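PDB 6Y2K: beta-galactosidase from Marinomonas sp. ef1, which hydrolyses beta-galactosides, releasing terminal non-reducing beta-D-galactose, as a cold-active, hexameric enzyme of glycoside hydrolase family 42. Local coordinates for residues Phe246-Asp251 / Phe416-Cys421. Residues are numbered along the deposited sequence; the frame is centred on the assembly and turned at random.
Sequences FFTAFD and FDYDAC
Where the TIM barrel of a GH42 beta-galactosidase meets its trimerisation domain, Tyr-418 illustrates how one aromatic side chain can join two domains of a chain without a direct hydrogen bond between the segments. Residues 246-251 belong to the loop that follows barrel strand 238-244, whereas Tyr-418 opens helix 418-426, just after strand 412-415 of the other domain. Its CB, directed at the loop, lies 4.0 Å from Asp-251 CA. With CG anti to the carbonyl carbon (chi1 -71°), the ring slides along the loop backbone. One ring flank, CD2, passes Asp-251 OD1, a carboxylate oxygen that caps helix 252-256 by accepting from Lys-254 N. Across the ring, CD1 approaches Phe-250 O at 3.4 Å, the carbonyl standing over the face, and also Thr-248 O, which sits at the edge and accepts from Trp-422 NE1. CE1 continues beneath Phe-250 O and comes within 4.0 Å of Thr-248 CA. At the tip, OH reaches a water lying in the ring plane, 2.7 Å away, and this water donates to Phe-247 O over 2.6 Å, bridging the domains. On the face opposite Phe-250 O, Phe-416 CE1 rests over the centre of the Tyr-418 ring, 3.6 Å above its plane, so its own segment backs the side chain. The helix start is fixed by Asp-417, the N-cap, whose OD2 accepts from Ala-420 N through its anti lone pair. Beside the tyrosine, Cys-421, with its sulfur anti to the backbone N, extends the interface one turn further: SG packs against Thr-248 CB at 3.7 Å.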
loop_
_atom_site.group_PDB
_atom_site.type_symbol
_atom_site.label_atom_id
_atom_site.label_comp_id
_atom_site.label_asym_id
_atom_site.label_seq_id
_atom_site.Cartn_x
_atom_site.Cartn_y
_atom_site.Cartn_z
ATOM N N PHE A 246 -20.052 -24.848 -15.148
ATOM C CA PHE A 246 -19.260 -25.000 -13.915
ATOM C C PHE A 246 -19.848 -26.107 -13.053
ATOM O O PHE A 246 -20.085 -25.930 -11.855
ATOM C CB PHE A 246 -19.153 -23.645 -13.174
ATOM C CG PHE A 246 -18.711 -22.530 -14.071
ATOM C CD1 PHE A 246 -17.358 -22.335 -14.334
ATOM C CD2 PHE A 246 -19.641 -21.727 -14.724
ATOM C CE1 PHE A 246 -16.940 -21.334 -15.194
ATOM C CE2 PHE A 246 -19.229 -20.741 -15.600
ATOM C CZ PHE A 246 -17.874 -20.536 -15.827
ATOM N N PHE A 247 -20.101 -27.247 -13.697
ATOM C CA PHE A 247 -20.765 -28.386 -13.058
ATOM C C PHE A 247 -20.216 -29.701 -13.599
ATOM O O PHE A 247 -20.323 -29.986 -14.795
ATOM C CB PHE A 247 -22.290 -28.336 -13.233
ATOM C CG PHE A 247 -22.996 -29.296 -12.336
ATOM C CD1 PHE A 247 -23.262 -28.956 -11.015
ATOM C CD2 PHE A 247 -23.293 -30.583 -12.774
ATOM C CE1 PHE A 247 -23.862 -29.868 -10.162
ATOM C CE2 PHE A 247 -23.897 -31.497 -11.931
ATOM C CZ PHE A 247 -24.174 -31.143 -10.619
ATOM N N THR A 248 -19.655 -30.514 -12.713
ATOM C CA THR A 248 -18.891 -31.687 -13.122
ATOM C C THR A 248 -19.261 -33.001 -12.429
ATOM O O THR A 248 -18.559 -33.998 -12.604
ATOM C CB THR A 248 -17.400 -31.412 -12.886
ATOM O OG1 THR A 248 -17.209 -31.041 -11.519
ATOM C CG2 THR A 248 -16.928 -30.294 -13.771
ATOM N N ALA A 249 -20.370 -33.025 -11.692
ATOM C CA ALA A 249 -20.673 -34.149 -10.799
ATOM C C ALA A 249 -21.159 -35.432 -11.482
ATOM O O ALA A 249 -21.146 -36.480 -10.844
ATOM C CB ALA A 249 -21.669 -33.723 -9.730
ATOM N N PHE A 250 -21.608 -35.358 -12.740
ATOM C CA PHE A 250 -21.856 -36.560 -13.548
ATOM C C PHE A 250 -21.129 -36.481 -14.893
ATOM O O PHE A 250 -20.699 -35.409 -15.326
ATOM C CB PHE A 250 -23.356 -36.831 -13.736
ATOM C CG PHE A 250 -24.064 -35.842 -14.621
ATOM C CD1 PHE A 250 -24.626 -34.695 -14.085
ATOM C CD2 PHE A 250 -24.203 -36.079 -15.985
ATOM C CE1 PHE A 250 -25.285 -33.788 -14.897
ATOM C CE2 PHE A 250 -24.866 -35.169 -16.803
ATOM C CZ PHE A 250 -25.416 -34.031 -16.258
ATOM N N ASP A 251 -20.982 -37.636 -15.534
ATOM C CA ASP A 251 -20.317 -37.733 -16.833
ATOM C C ASP A 251 -21.271 -37.283 -17.940
ATOM O O ASP A 251 -22.170 -38.038 -18.340
ATOM C CB ASP A 251 -19.834 -39.172 -17.047
ATOM C CG ASP A 251 -18.997 -39.349 -18.305
ATOM O OD1 ASP A 251 -19.009 -38.470 -19.190
ATOM O OD2 ASP A 251 -18.326 -40.405 -18.396
ATOM N N PHE A 416 -10.983 -33.154 -22.111
ATOM C CA PHE A 416 -11.626 -33.046 -20.805
ATOM C C PHE A 416 -12.259 -34.390 -20.434
ATOM O O PHE A 416 -13.049 -34.936 -21.205
ATOM C CB PHE A 416 -12.707 -31.965 -20.838
ATOM C CG PHE A 416 -13.284 -31.647 -19.488
ATOM C CD1 PHE A 416 -14.361 -32.373 -18.987
ATOM C CD2 PHE A 416 -12.733 -30.643 -18.699
ATOM C CE1 PHE A 416 -14.891 -32.092 -17.740
ATOM C CE2 PHE A 416 -13.254 -30.364 -17.442
ATOM C CZ PHE A 416 -14.337 -31.087 -16.964
ATOM N N ASP A 417 -11.916 -34.894 -19.250
ATOM C CA ASP A 417 -12.351 -36.204 -18.779
ATOM C C ASP A 417 -13.017 -36.044 -17.405
ATOM O O ASP A 417 -12.348 -35.688 -16.437
ATOM C CB ASP A 417 -11.130 -37.131 -18.696
ATOM C CG ASP A 417 -11.505 -38.591 -18.547
ATOM O OD1 ASP A 417 -11.688 -39.277 -19.577
ATOM O OD2 ASP A 417 -11.591 -39.059 -17.395
ATOM N N TYR A 418 -14.327 -36.301 -17.325
ATOM C CA TYR A 418 -15.041 -36.223 -16.040
ATOM C C TYR A 418 -14.448 -37.160 -14.975
ATOM O O TYR A 418 -14.359 -36.795 -13.802
ATOM C CB TYR A 418 -16.546 -36.464 -16.219
ATOM C CG TYR A 418 -17.229 -35.308 -16.905
ATOM C CD1 TYR A 418 -17.686 -34.209 -16.175
ATOM C CD2 TYR A 418 -17.399 -35.295 -18.288
ATOM C CE1 TYR A 418 -18.300 -33.134 -16.806
ATOM C CE2 TYR A 418 -18.013 -34.225 -18.926
ATOM C CZ TYR A 418 -18.459 -33.147 -18.180
ATOM O OH TYR A 418 -19.059 -32.083 -18.812
ATOM N N ASP A 419 -13.999 -38.338 -15.390
ATOM C CA ASP A 419 -13.395 -39.272 -14.452
ATOM C C ASP A 419 -12.113 -38.702 -13.838
ATOM O O ASP A 419 -11.893 -38.845 -12.635
ATOM C CB ASP A 419 -13.135 -40.637 -15.095
ATOM C CG ASP A 419 -13.001 -41.734 -14.073
ATOM O OD1 ASP A 419 -14.048 -42.160 -13.538
ATOM O OD2 ASP A 419 -11.853 -42.161 -13.800
ATOM N N ALA A 420 -11.288 -38.047 -14.660
ATOM C CA ALA A 420 -10.094 -37.337 -14.176
ATOM C C ALA A 420 -10.476 -36.206 -13.216
ATOM O O ALA A 420 -9.854 -36.045 -12.165
ATOM C CB ALA A 420 -9.277 -36.781 -15.340
ATOM N N CYS A 421 -11.507 -35.447 -13.575
ATOM C CA CYS A 421 -12.030 -34.388 -12.702
ATOM C C CYS A 421 -12.375 -34.901 -11.298
ATOM O O CYS A 421 -11.967 -34.309 -10.294
ATOM C CB CYS A 421 -13.261 -33.733 -13.333
ATOM S SG CYS A 421 -13.765 -32.220 -12.505
HETATM O O HOH W 1 -19.865 -29.982 -17.398
#